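Long-range contacts in ornithine carbamoyltransferase, mitochondrial (Coccidioides immitis, PDB 3SDS), which catalyses the transfer of a carbamoyl group from carbamoyl phosphate to L-ornithine, giving L-citrulline and phosphate in the arginine biosynthesis pathway: residues A[26-31]-A[152-157]; A[160-165]-A[328-333]; A[191-196]-A[215-220]; A[259-264]-A[303-308]. One frame throughout, in Å; residues are numbered along the deposited sequence.

Contact 1: residues A[26-31]-A[152-157]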
loop_
_atom_site.group_PDB
_atom_site.type_symbol
_atom_site.label_atom_id
_atom_site.label_comp_id
_atom_site.label_asym_id
_atom_site.label_seq_id
_atom_site.Cartn_x
_atom_site.Cartn_y
_atom_site.Cartn_z
ATOM N N LEU A 26 -24.166 3.064 -0.707
ATOM C CA LEU A 26 -24.349 4.062 0.334
ATOM C C LEU A 26 -23.770 5.406 -0.143
ATOM O O LEU A 26 -22.549 5.615 -0.067
ATOM C CB LEU A 26 -23.705 3.616 1.647
ATOM C CG LEU A 26 -23.844 4.566 2.854
ATOM C CD1 LEU A 26 -25.309 4.792 3.257
ATOM C CD2 LEU A 26 -23.059 4.105 4.067
ATOM N N LEU A 27 -24.629 6.302 -0.650
ATOM C CA LEU A 27 -24.176 7.634 -1.133
ATOM C C LEU A 27 -24.449 8.797 -0.156
ATOM O O LEU A 27 -23.750 9.829 -0.197
ATOM C CB LEU A 27 -24.767 7.961 -2.520
ATOM C CG LEU A 27 -24.626 6.938 -3.670
ATOM C CD1 LEU A 27 -25.070 7.554 -4.978
ATOM C CD2 LEU A 27 -23.190 6.394 -3.813
ATOM N N SER A 28 -25.452 8.600 0.716
ATOM C CA SER A 28 -25.986 9.625 1.629
ATOM C C SER A 28 -26.896 8.975 2.666
ATOM O O SER A 28 -27.518 7.951 2.384
ATOM C CB SER A 28 -26.814 10.659 0.838
ATOM O OG SER A 28 -27.550 11.516 1.706
ATOM N N ILE A 29 -27.021 9.593 3.839
ATOM C CA ILE A 29 -28.013 9.169 4.832
ATOM C C ILE A 29 -29.444 9.191 4.267
ATOM O O ILE A 29 -30.342 8.495 4.767
ATOM C CB ILE A 29 -27.975 10.043 6.102
ATOM C CG1 ILE A 29 -26.549 10.232 6.631
ATOM C CG2 ILE A 29 -28.878 9.467 7.180
ATOM C CD1 ILE A 29 -25.790 8.936 6.950
ATOM N N ALA A 30 -29.663 9.989 3.225
ATOM C CA ALA A 30 -30.955 10.016 2.549
ATOM C C ALA A 30 -31.418 8.630 2.038
ATOM O O ALA A 30 -32.616 8.426 1.807
ATOM C CB ALA A 30 -30.935 11.024 1.427
ATOM N N ASP A 31 -30.482 7.686 1.873
ATOM C CA ASP A 31 -30.815 6.333 1.398
ATOM C C ASP A 31 -31.222 5.379 2.530
ATOM O O ASP A 31 -31.520 4.216 2.267
ATOM C CB ASP A 31 -29.634 5.681 0.665
ATOM C CG ASP A 31 -29.037 6.544 -0.446
ATOM O OD1 ASP A 31 -27.789 6.508 -0.548
ATOM O OD2 ASP A 31 -29.774 7.224 -1.219
ATOM N N ASP A 152 -18.992 16.399 -2.721
ATOM C CA ASP A 152 -19.343 17.811 -2.636
ATOM C C ASP A 152 -20.504 18.158 -1.676
ATOM O O ASP A 152 -20.528 19.247 -1.089
ATOM C CB ASP A 152 -19.714 18.236 -4.042
ATOM C CG ASP A 152 -19.340 19.643 -4.327
ATOM O OD1 ASP A 152 -19.856 20.532 -3.603
ATOM O OD2 ASP A 152 -18.552 19.866 -5.282
ATOM N N THR A 153 -21.454 17.225 -1.535
ATOM C CA THR A 153 -22.698 17.445 -0.788
ATOM C C THR A 153 -23.000 16.401 0.307
ATOM O O THR A 153 -23.846 16.649 1.170
ATOM C CB THR A 153 -23.960 17.523 -1.729
ATOM O OG1 THR A 153 -24.191 16.251 -2.352
ATOM C CG2 THR A 153 -23.821 18.592 -2.808
ATOM N N PHE A 154 -22.352 15.235 0.282
ATOM C CA PHE A 154 -22.627 14.210 1.312
ATOM C C PHE A 154 -21.373 13.699 2.002
ATOM O O PHE A 154 -20.277 13.865 1.481
ATOM C CB PHE A 154 -23.430 13.041 0.723
ATOM C CG PHE A 154 -24.669 13.466 0.003
ATOM C CD1 PHE A 154 -25.694 14.132 0.682
ATOM C CD2 PHE A 154 -24.819 13.211 -1.364
ATOM C CE1 PHE A 154 -26.858 14.549 0.008
ATOM C CE2 PHE A 154 -25.986 13.610 -2.048
ATOM C CZ PHE A 154 -27.006 14.290 -1.350
ATOM N N HIS A 155 -21.546 13.098 3.181
ATOM C CA HIS A 155 -20.458 12.432 3.924
ATOM C C HIS A 155 -21.066 11.404 4.892
ATOM O O HIS A 155 -20.943 11.548 6.105
ATOM C CB HIS A 155 -19.598 13.455 4.679
ATOM C CG HIS A 155 -18.261 12.932 5.130
ATOM N ND1 HIS A 155 -18.053 11.627 5.529
ATOM C CD2 HIS A 155 -17.068 13.561 5.278
ATOM C CE1 HIS A 155 -16.789 11.469 5.883
ATOM N NE2 HIS A 155 -16.170 12.627 5.738
ATOM N N PRO A 156 -21.719 10.356 4.361
ATOM C CA PRO A 156 -22.447 9.386 5.200
ATOM C C PRO A 156 -21.659 8.797 6.396
ATOM O O PRO A 156 -22.210 8.709 7.519
ATOM C CB PRO A 156 -22.834 8.272 4.209
ATOM C CG PRO A 156 -21.998 8.508 2.985
ATOM C CD PRO A 156 -21.748 9.976 2.936
ATOM N N LEU A 157 -20.399 8.404 6.169
ATOM C CA LEU A 157 -19.592 7.797 7.238
ATOM C C LEU A 157 -19.447 8.706 8.465
ATOM O O LEU A 157 -19.430 8.225 9.601
ATOM C CB LEU A 157 -18.218 7.313 6.738
ATOM C CG LEU A 157 -18.204 6.133 5.754
ATOM C CD1 LEU A 157 -16.820 5.934 5.196
ATOM C CD2 LEU A 157 -18.691 4.841 6.375
#
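The Phe154 ring lies against Ser28, whose CB sits 3.7 Å from the ring centroid, close enough to the ring normal to be a CH-pi contact over the face. Ser28 OG rests on the same face, 3.4 Å from Phe154 CD1, while the opposite face carries OG1 of the ring's own neighbour Thr153. His132 meets the ring edge-to-face. No hydrogen bond crosses between the two segments. With its OG anti to the backbone N (chi1 169°), Ser28 accepts a bond from Ala30 N at 3.0 Å, an ST turn that opens the 3-10 turn 29-31. Pro156, with the largest surface buried by the contact, is flanked at its CB by Leu26 CG and Ile29 CD1, each 4.1 Å away, and the Leu26 side chain and the proline ring lie alongside each other, pointing opposite ways. Asp203 of helix 199-210 binds Ser28 OG and Ile29 N through one carboxylate oxygen and His155 N through the other. His155, the N-cap of helix 156-169, probably binds carbamoyl phosphate. The buried contact thus sets the loop before helix 34-51 against the start of helix 156-169, beside strand 146-148, with helices 199-210 and 327-347 packed around it.

Contact 2: residues A[160-165]-A[328-333]; sequences IADFLT and FPEAEN
Asn333, Glu330 and Thr165 carry this crossing of two helices, whose short axes approach to 8.5 Å at 131° between their directions. Asn333 is the centrepiece. Its ND2 donates to Thr165 OG1 at 2.8 Å, with the oxygen lying in the amide plane and an N-H...O angle of 157°. Leu164 CD2 packs on the amide group, 3.6 Å from Asn333 OD1; that oxygen also takes a bond from Lys48 of helix 34-51. Thr165 OG1 is anti to the carbonyl carbon, which turns it back along its own helix to donate to Ala161 O at 2.8 Å, from above the carbonyl plane. The hydroxyl therefore relays between the two helices, and Ala161 O serves both it and Thr165 N. Ala161 CB packs 3.8 Å from Asn333 O. Glu330 reaches across with its chain extended, bringing OE2 to 2.6 Å from Asp162 OD1, the two carboxylate planes 67° apart. Asp162 OD1 also receives Gln158 NE2, and Glu330 OE1 receives His306 N. Gln158 and the adjoining Arg334 probably bind carbamoyl phosphate. Helix 156-169 of the carbamoyl-phosphate domain is thereby joined to C-terminal helix 327-347, the two helices that link the domains of the carbamoyltransferase fold beside the active site.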
loop_
_atom_site.group_PDB
_atom_site.type_symbol
_atom_site.label_atom_id
_atom_site.label_comp_id
_atom_site.label_asym_id
_atom_site.label_seq_id
_atom_site.Cartn_x
_atom_site.Cartn_y
_atom_site.Cartn_z
ATOM N N ILE A 160 -22.616 8.768 10.835
ATOM C CA ILE A 160 -22.684 7.550 11.631
ATOM C C ILE A 160 -21.737 7.666 12.840
ATOM O O ILE A 160 -22.131 7.374 13.981
ATOM C CB ILE A 160 -22.378 6.288 10.782
ATOM C CG1 ILE A 160 -23.391 6.156 9.632
ATOM C CG2 ILE A 160 -22.411 5.055 11.641
ATOM C CD1 ILE A 160 -22.987 5.197 8.499
ATOM N N ALA A 161 -20.508 8.121 12.599
ATOM C CA ALA A 161 -19.561 8.367 13.680
ATOM C C ALA A 161 -20.092 9.377 14.693
ATOM O O ALA A 161 -20.029 9.144 15.912
ATOM C CB ALA A 161 -18.233 8.835 13.127
ATOM N N ASP A 162 -20.622 10.492 14.189
ATOM C CA ASP A 162 -21.079 11.562 15.067
ATOM C C ASP A 162 -22.223 11.109 15.964
ATOM O O ASP A 162 -22.212 11.383 17.174
ATOM C CB ASP A 162 -21.419 12.817 14.273
ATOM C CG ASP A 162 -20.184 13.491 13.720
ATOM O OD1 ASP A 162 -19.067 13.008 14.027
ATOM O OD2 ASP A 162 -20.311 14.497 12.978
ATOM N N PHE A 163 -23.181 10.375 15.396
ATOM C CA PHE A 163 -24.278 9.849 16.217
ATOM C C PHE A 163 -23.853 8.736 17.190
ATOM O O PHE A 163 -24.393 8.664 18.291
ATOM C CB PHE A 163 -25.541 9.526 15.396
ATOM C CG PHE A 163 -26.465 10.698 15.274
ATOM C CD1 PHE A 163 -26.194 11.726 14.376
ATOM C CD2 PHE A 163 -27.574 10.819 16.113
ATOM C CE1 PHE A 163 -27.045 12.842 14.294
ATOM C CE2 PHE A 163 -28.422 11.949 16.045
ATOM C CZ PHE A 163 -28.156 12.950 15.133
ATOM N N LEU A 164 -22.860 7.919 16.818
ATOM C CA LEU A 164 -22.257 6.980 17.766
ATOM C C LEU A 164 -21.746 7.731 18.980
ATOM O O LEU A 164 -21.932 7.281 20.117
ATOM C CB LEU A 164 -21.081 6.216 17.143
ATOM C CG LEU A 164 -20.298 5.236 18.053
ATOM C CD1 LEU A 164 -21.223 4.272 18.832
ATOM C CD2 LEU A 164 -19.281 4.435 17.276
ATOM N N THR A 165 -21.098 8.872 18.732
ATOM C CA THR A 165 -20.455 9.632 19.780
ATOM C C THR A 165 -21.524 10.208 20.690
ATOM O O THR A 165 -21.420 10.099 21.909
ATOM C CB THR A 165 -19.597 10.765 19.201
ATOM O OG1 THR A 165 -18.804 10.263 18.121
ATOM C CG2 THR A 165 -18.689 11.339 20.259
ATOM N N PHE A 328 -11.631 13.756 20.145
ATOM C CA PHE A 328 -10.835 12.540 19.928
ATOM C C PHE A 328 -11.674 11.235 19.913
ATOM O O PHE A 328 -11.506 10.380 19.021
ATOM C CB PHE A 328 -9.662 12.472 20.922
ATOM C CG PHE A 328 -8.733 13.660 20.836
ATOM C CD1 PHE A 328 -7.892 13.833 19.727
ATOM C CD2 PHE A 328 -8.722 14.628 21.842
ATOM C CE1 PHE A 328 -7.040 14.942 19.630
ATOM C CE2 PHE A 328 -7.888 15.748 21.751
ATOM C CZ PHE A 328 -7.037 15.900 20.643
ATOM N N PRO A 329 -12.587 11.071 20.886
ATOM C CA PRO A 329 -13.493 9.930 20.714
ATOM C C PRO A 329 -14.225 9.944 19.358
ATOM O O PRO A 329 -14.352 8.889 18.729
ATOM C CB PRO A 329 -14.474 10.093 21.881
ATOM C CG PRO A 329 -13.619 10.734 22.954
ATOM C CD PRO A 329 -12.770 11.720 22.200
ATOM N N GLU A 330 -14.669 11.128 18.918
ATOM C CA GLU A 330 -15.359 11.308 17.637
ATOM C C GLU A 330 -14.486 10.875 16.455
ATOM O O GLU A 330 -14.984 10.276 15.495
ATOM C CB GLU A 330 -15.753 12.772 17.468
ATOM C CG GLU A 330 -16.586 13.058 16.231
ATOM C CD GLU A 330 -16.801 14.545 15.961
ATOM O OE1 GLU A 330 -16.308 15.393 16.745
ATOM O OE2 GLU A 330 -17.470 14.866 14.945
ATOM N N ALA A 331 -13.189 11.191 16.531
ATOM C CA ALA A 331 -12.214 10.792 15.507
ATOM C C ALA A 331 -12.047 9.261 15.431
ATOM O O ALA A 331 -12.078 8.688 14.345
ATOM C CB ALA A 331 -10.874 11.491 15.747
ATOM N N GLU A 332 -11.880 8.620 16.591
ATOM C CA GLU A 332 -11.797 7.156 16.711
ATOM C C GLU A 332 -13.078 6.421 16.284
ATOM O O GLU A 332 -13.003 5.296 15.744
ATOM C CB GLU A 332 -11.415 6.741 18.144
ATOM C CG GLU A 332 -11.464 5.222 18.396
ATOM C CD GLU A 332 -11.373 4.810 19.854
ATOM O OE1 GLU A 332 -10.871 5.590 20.699
ATOM O OE2 GLU A 332 -11.806 3.681 20.156
ATOM N N ASN A 333 -14.242 7.026 16.524
ATOM C CA ASN A 333 -15.496 6.396 16.111
ATOM C C ASN A 333 -15.632 6.210 14.582
ATOM O O ASN A 333 -16.581 5.567 14.117
ATOM C CB ASN A 333 -16.705 7.134 16.697
ATOM C CG ASN A 333 -16.843 6.956 18.234
ATOM O OD1 ASN A 333 -16.371 5.971 18.820
ATOM N ND2 ASN A 333 -17.507 7.917 18.879
#

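Contact 3: residues A[191-196]-A[215-220]; sequences IAWVGD and VAVATP
Strands 191-194 and 215-218 run parallel, 15° apart in direction and 4.8 Å between axes, and Ile191, Ala192, Trp193 and Val194 pair with Val215, Ala216, Val217 and Ala218 in turn. Four backbone bonds join them: Ala216 N to Ile191 O, Trp193 N to Ala216 O, Ala218 N to Trp193 O and Gly195 N to Ala218 O, the last at 3.1 Å. Ile191, Trp193, Val215 and Val217 point to one face of the sheet, whereas Ala192, Val194, Ala216 and Ala218 occupy the other. On the first face the indole of Trp193 is set anti to the backbone N (chi1 -180°), which lifts it off the strand; its CD1 comes within 4.3 Å of Val217 CG1. Its NE1 bonds to Asp196 O at 2.9 Å, from above that carbonyl's plane and tilted from the ring plane, so the bond is bent but ties the indole to the turn that follows the strand. On the other face Ala216 and Ala218 touch Thr247 and Thr249 of strand 246-249. Beyond the paired region Gly195 takes backbone angles that leave no room for a CB beside the carbonyl O of Val194. Its O lies 3.2 Å from Thr219 CG2. Leu201 of helix 199-210 packs over Trp193 and Val217, so the helix covers their face. Strand 190-194, helix 199-210 and strand 214-218 make a beta-alpha-beta crossover unit, its two strands parallel and adjacent, the first such unit of the Rossmann-like Asp/Orn binding domain.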
loop_
_atom_site.group_PDB
_atom_site.type_symbol
_atom_site.label_atom_id
_atom_site.label_comp_id
_atom_site.label_asym_id
_atom_site.label_seq_id
_atom_site.Cartn_x
_atom_site.Cartn_y
_atom_site.Cartn_z
ATOM N N ILE A 191 -28.927 20.370 18.623
ATOM C CA ILE A 191 -27.582 20.568 18.054
ATOM C C ILE A 191 -27.459 21.975 17.436
ATOM O O ILE A 191 -28.326 22.420 16.690
ATOM C CB ILE A 191 -27.192 19.442 17.008
ATOM C CG1 ILE A 191 -27.144 18.059 17.674
ATOM C CG2 ILE A 191 -25.850 19.729 16.313
ATOM C CD1 ILE A 191 -27.004 16.902 16.694
ATOM N N ALA A 192 -26.381 22.673 17.754
ATOM C CA ALA A 192 -26.137 23.961 17.147
ATOM C C ALA A 192 -24.894 23.904 16.282
ATOM O O ALA A 192 -23.795 23.596 16.761
ATOM C CB ALA A 192 -25.995 25.032 18.212
ATOM N N TRP A 193 -25.089 24.190 15.004
ATOM C CA TRP A 193 -23.998 24.310 14.054
ATOM C C TRP A 193 -23.653 25.788 13.835
ATOM O O TRP A 193 -24.522 26.596 13.465
ATOM C CB TRP A 193 -24.391 23.659 12.721
ATOM C CG TRP A 193 -23.302 23.736 11.693
ATOM C CD1 TRP A 193 -22.876 24.859 11.002
ATOM C CD2 TRP A 193 -22.477 22.654 11.251
ATOM N NE1 TRP A 193 -21.831 24.529 10.169
ATOM C CE2 TRP A 193 -21.566 23.185 10.298
ATOM C CE3 TRP A 193 -22.409 21.292 11.573
ATOM C CZ2 TRP A 193 -20.608 22.382 9.650
ATOM C CZ3 TRP A 193 -21.456 20.501 10.946
ATOM C CH2 TRP A 193 -20.571 21.048 9.986
ATOM N N VAL A 194 -22.387 26.143 14.053
ATOM C CA VAL A 194 -21.937 27.530 13.840
ATOM C C VAL A 194 -20.768 27.552 12.855
ATOM O O VAL A 194 -19.702 27.018 13.149
ATOM C CB VAL A 194 -21.553 28.241 15.179
ATOM C CG1 VAL A 194 -21.109 29.683 14.939
ATOM C CG2 VAL A 194 -22.703 28.212 16.158
ATOM N N GLY A 195 -20.975 28.163 11.689
ATOM C CA GLY A 195 -19.942 28.216 10.647
ATOM C C GLY A 195 -20.466 28.082 9.225
ATOM O O GLY A 195 -21.580 28.485 8.938
ATOM N N ASP A 196 -19.661 27.511 8.334
ATOM C CA ASP A 196 -20.075 27.324 6.947
ATOM C C ASP A 196 -20.991 26.103 6.753
ATOM O O ASP A 196 -20.881 25.109 7.482
ATOM C CB ASP A 196 -18.853 27.235 6.013
ATOM C CG ASP A 196 -19.239 27.229 4.504
ATOM O OD1 ASP A 196 -20.264 27.861 4.096
ATOM O OD2 ASP A 196 -18.496 26.589 3.719
ATOM N N VAL A 215 -32.074 20.712 15.187
ATOM C CA VAL A 215 -30.832 21.293 14.673
ATOM C C VAL A 215 -31.052 22.758 14.371
ATOM O O VAL A 215 -32.092 23.103 13.783
ATOM C CB VAL A 215 -30.378 20.621 13.354
ATOM C CG1 VAL A 215 -29.110 21.299 12.808
ATOM C CG2 VAL A 215 -30.133 19.143 13.547
ATOM N N ALA A 216 -30.091 23.614 14.739
ATOM C CA ALA A 216 -30.159 25.063 14.417
ATOM C C ALA A 216 -28.868 25.539 13.764
ATOM O O ALA A 216 -27.786 25.222 14.239
ATOM C CB ALA A 216 -30.461 25.873 15.652
ATOM N N VAL A 217 -28.971 26.286 12.670
ATOM C CA VAL A 217 -27.788 26.557 11.837
ATOM C C VAL A 217 -27.476 28.042 11.652
ATOM O O VAL A 217 -28.254 28.784 11.030
ATOM C CB VAL A 217 -27.907 25.877 10.431
ATOM C CG1 VAL A 217 -26.698 26.217 9.549
ATOM C CG2 VAL A 217 -28.049 24.358 10.555
ATOM N N ALA A 218 -26.332 28.469 12.177
ATOM C CA ALA A 218 -25.899 29.859 12.014
ATOM C C ALA A 218 -24.803 29.943 10.962
ATOM O O ALA A 218 -23.777 29.248 11.065
ATOM C CB ALA A 218 -25.441 30.456 13.343
ATOM N N THR A 219 -25.053 30.761 9.937
ATOM C CA THR A 219 -24.105 31.002 8.844
ATOM C C THR A 219 -24.176 32.460 8.406
ATOM O O THR A 219 -25.218 33.111 8.552
ATOM C CB THR A 219 -24.379 30.139 7.559
ATOM O OG1 THR A 219 -25.530 30.639 6.863
ATOM C CG2 THR A 219 -24.552 28.645 7.866
ATOM N N PRO A 220 -23.074 32.978 7.839
ATOM C CA PRO A 220 -23.098 34.323 7.257
ATOM C C PRO A 220 -23.987 34.401 6.016
ATOM O O PRO A 220 -24.224 33.374 5.360
ATOM C CB PRO A 220 -21.641 34.551 6.839
ATOM C CG PRO A 220 -20.848 33.518 7.551
ATOM C CD PRO A 220 -21.748 32.349 7.711
#

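Contact 4: residues A[259-264]-A[303-308]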
loop_
_atom_site.group_PDB
_atom_site.type_symbol
_atom_site.label_atom_id
_atom_site.label_comp_id
_atom_site.label_asym_id
_atom_site.label_seq_id
_atom_site.Cartn_x
_atom_site.Cartn_y
_atom_site.Cartn_z
ATOM N N ALA A 259 -28.741 24.811 23.562
ATOM C CA ALA A 259 -28.104 23.778 22.762
ATOM C C ALA A 259 -27.422 22.754 23.653
ATOM O O ALA A 259 -26.798 23.120 24.664
ATOM C CB ALA A 259 -27.105 24.395 21.797
ATOM N N ASP A 260 -27.541 21.478 23.283
ATOM C CA ASP A 260 -26.909 20.421 24.066
ATOM C C ASP A 260 -25.496 20.194 23.574
ATOM O O ASP A 260 -24.599 19.827 24.354
ATOM C CB ASP A 260 -27.715 19.125 23.994
ATOM C CG ASP A 260 -29.067 19.249 24.661
ATOM O OD1 ASP A 260 -29.113 19.380 25.918
ATOM O OD2 ASP A 260 -30.078 19.230 23.915
ATOM N N VAL A 261 -25.307 20.431 22.276
ATOM C CA VAL A 261 -24.023 20.237 21.606
ATOM C C VAL A 261 -23.759 21.422 20.701
ATOM O O VAL A 261 -24.689 21.941 20.074
ATOM C CB VAL A 261 -24.045 18.972 20.729
ATOM C CG1 VAL A 261 -22.734 18.815 19.970
ATOM C CG2 VAL A 261 -24.357 17.742 21.573
ATOM N N ILE A 262 -22.499 21.852 20.633
ATOM C CA ILE A 262 -22.097 22.843 19.630
ATOM C C ILE A 262 -21.057 22.277 18.647
ATOM O O ILE A 262 -20.038 21.715 19.053
ATOM C CB ILE A 262 -21.648 24.186 20.262
ATOM C CG1 ILE A 262 -22.798 24.805 21.064
ATOM C CG2 ILE A 262 -21.200 25.162 19.180
ATOM C CD1 ILE A 262 -22.394 25.987 21.958
ATOM N N VAL A 263 -21.346 22.423 17.352
ATOM C CA VAL A 263 -20.485 21.905 16.282
ATOM C C VAL A 263 -19.991 23.017 15.349
ATOM O O VAL A 263 -20.741 23.931 15.000
ATOM C CB VAL A 263 -21.200 20.858 15.386
ATOM C CG1 VAL A 263 -20.197 19.896 14.836
ATOM C CG2 VAL A 263 -22.224 20.108 16.140
ATOM N N THR A 264 -18.731 22.913 14.940
ATOM C CA THR A 264 -18.205 23.701 13.841
ATOM C C THR A 264 -17.324 22.855 12.885
ATOM O O THR A 264 -17.228 21.637 13.028
ATOM C CB THR A 264 -17.483 24.984 14.355
ATOM O OG1 THR A 264 -17.231 25.879 13.257
ATOM C CG2 THR A 264 -16.169 24.645 15.103
ATOM N N LYS A 303 -21.544 20.332 25.105
ATOM C CA LYS A 303 -20.376 19.578 24.649
ATOM C C LYS A 303 -19.934 20.078 23.277
ATOM O O LYS A 303 -20.733 20.639 22.532
ATOM C CB LYS A 303 -20.726 18.084 24.578
ATOM C CG LYS A 303 -21.228 17.441 25.882
ATOM C CD LYS A 303 -20.077 17.252 26.860
ATOM C CE LYS A 303 -20.343 16.146 27.871
ATOM N NZ LYS A 303 -20.752 16.651 29.221
ATOM N N PHE A 304 -18.674 19.860 22.929
ATOM C CA PHE A 304 -18.137 20.364 21.670
ATOM C C PHE A 304 -17.699 19.260 20.696
ATOM O O PHE A 304 -17.104 18.246 21.111
ATOM C CB PHE A 304 -16.975 21.325 21.939
ATOM C CG PHE A 304 -16.309 21.827 20.691
ATOM C CD1 PHE A 304 -16.935 22.782 19.887
ATOM C CD2 PHE A 304 -15.066 21.332 20.306
ATOM C CE1 PHE A 304 -16.325 23.241 18.726
ATOM C CE2 PHE A 304 -14.447 21.785 19.145
ATOM C CZ PHE A 304 -15.083 22.734 18.349
ATOM N N MET A 305 -17.985 19.484 19.406
ATOM C CA MET A 305 -17.684 18.548 18.307
ATOM C C MET A 305 -17.172 19.258 17.032
ATOM O O MET A 305 -17.701 20.299 16.628
ATOM C CB MET A 305 -18.916 17.705 17.982
ATOM C CG MET A 305 -19.290 16.696 19.064
ATOM S SD MET A 305 -20.769 15.725 18.699
ATOM C CE MET A 305 -20.176 14.782 17.293
ATOM N N HIS A 306 -16.151 18.666 16.408
ATOM C CA HIS A 306 -15.476 19.158 15.200
ATOM C C HIS A 306 -14.876 17.897 14.546
ATOM O O HIS A 306 -14.271 17.075 15.220
ATOM C CB HIS A 306 -14.373 20.135 15.629
ATOM C CG HIS A 306 -13.690 20.870 14.507
ATOM N ND1 HIS A 306 -13.312 20.270 13.323
ATOM C CD2 HIS A 306 -13.249 22.150 14.429
ATOM C CE1 HIS A 306 -12.710 21.158 12.549
ATOM N NE2 HIS A 306 -12.653 22.306 13.200
ATOM N N CYS A 307 -15.044 17.709 13.245
ATOM C CA CYS A 307 -14.613 16.442 12.637
ATOM C C CYS A 307 -13.141 16.342 12.194
ATOM O O CYS A 307 -12.745 15.328 11.612
ATOM C CB CYS A 307 -15.521 16.071 11.469
ATOM S SG CYS A 307 -15.313 17.167 10.072
ATOM N N LEU A 308 -12.341 17.376 12.449
ATOM C CA LEU A 308 -10.885 17.351 12.163
ATOM C C LEU A 308 -10.519 17.290 10.666
ATOM O O LEU A 308 -11.302 16.776 9.861
ATOM C CB LEU A 308 -10.185 16.213 12.917
ATOM C CG LEU A 308 -10.383 16.150 14.428
ATOM C CD1 LEU A 308 -9.483 15.100 14.987
ATOM C CD2 LEU A 308 -10.118 17.502 15.095
HETATM O O HOH W 1 -17.635 18.582 12.290
#
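Val261 and Met305 meet in the tightly packed part of this contact, where strands 261-264 and 303-306 run parallel. Met305 CG is anti to the carbonyl carbon (chi1 -69°), and the extended torsion beyond it brings SD to 3.9 Å from Val261 CG1; the bend at chi3 turns only CE. Val263 CG1 lies 4.0 Å from Met305 CB on the same face. The two central backbone bonds are the short ones, Ile262 N to Lys303 O at 2.9 Å and Met305 N to Ile262 O at 3.1 Å. On the other face Thr264 CG2 meets the edge of the Phe304 ring at CE1, 3.9 Å away, and lies as near to His306 CD2. The bonds lengthen at both ends, Lys303 N to Asp260 O at 3.2 Å and Thr264 N to Met305 O at 3.3 Å. Past the latter a water, donating to Thr264 O, receives a weak bond from Cys307 N. Thr264 O lies over a face of the His306 ring, whose NE2 binds Glu314 and whose ND1 accepts from Leu308 N; Thr264 OG1 binds Val194 O. Loops following the carboxyl ends of parallel strands bear the active site in such a Rossmann-like sheet; here they present Cys307, the probable proton acceptor, and Leu308.

All four contacts are largely buried, but they differ in chemistry. Contacts 3 and 4 are neighbouring strand pairs of one five-stranded parallel sheet, held by backbone bonds, and strand 190-194 meets strand 261-264 between them. Contacts 1 and 2 instead bring together loops and helices: contact 1 relies on ring, CH-pi and apolar touches with no bond across, contact 2 on side-chain polar atoms. These two share helix 156-169 and follow one another in the chain, whereas contacts 3 and 4 both lie inside the loop closed by contact 2. Contact 2 also touches contact 4 directly, through Glu330 and His306, bringing the interdomain helices up to the sheet edge.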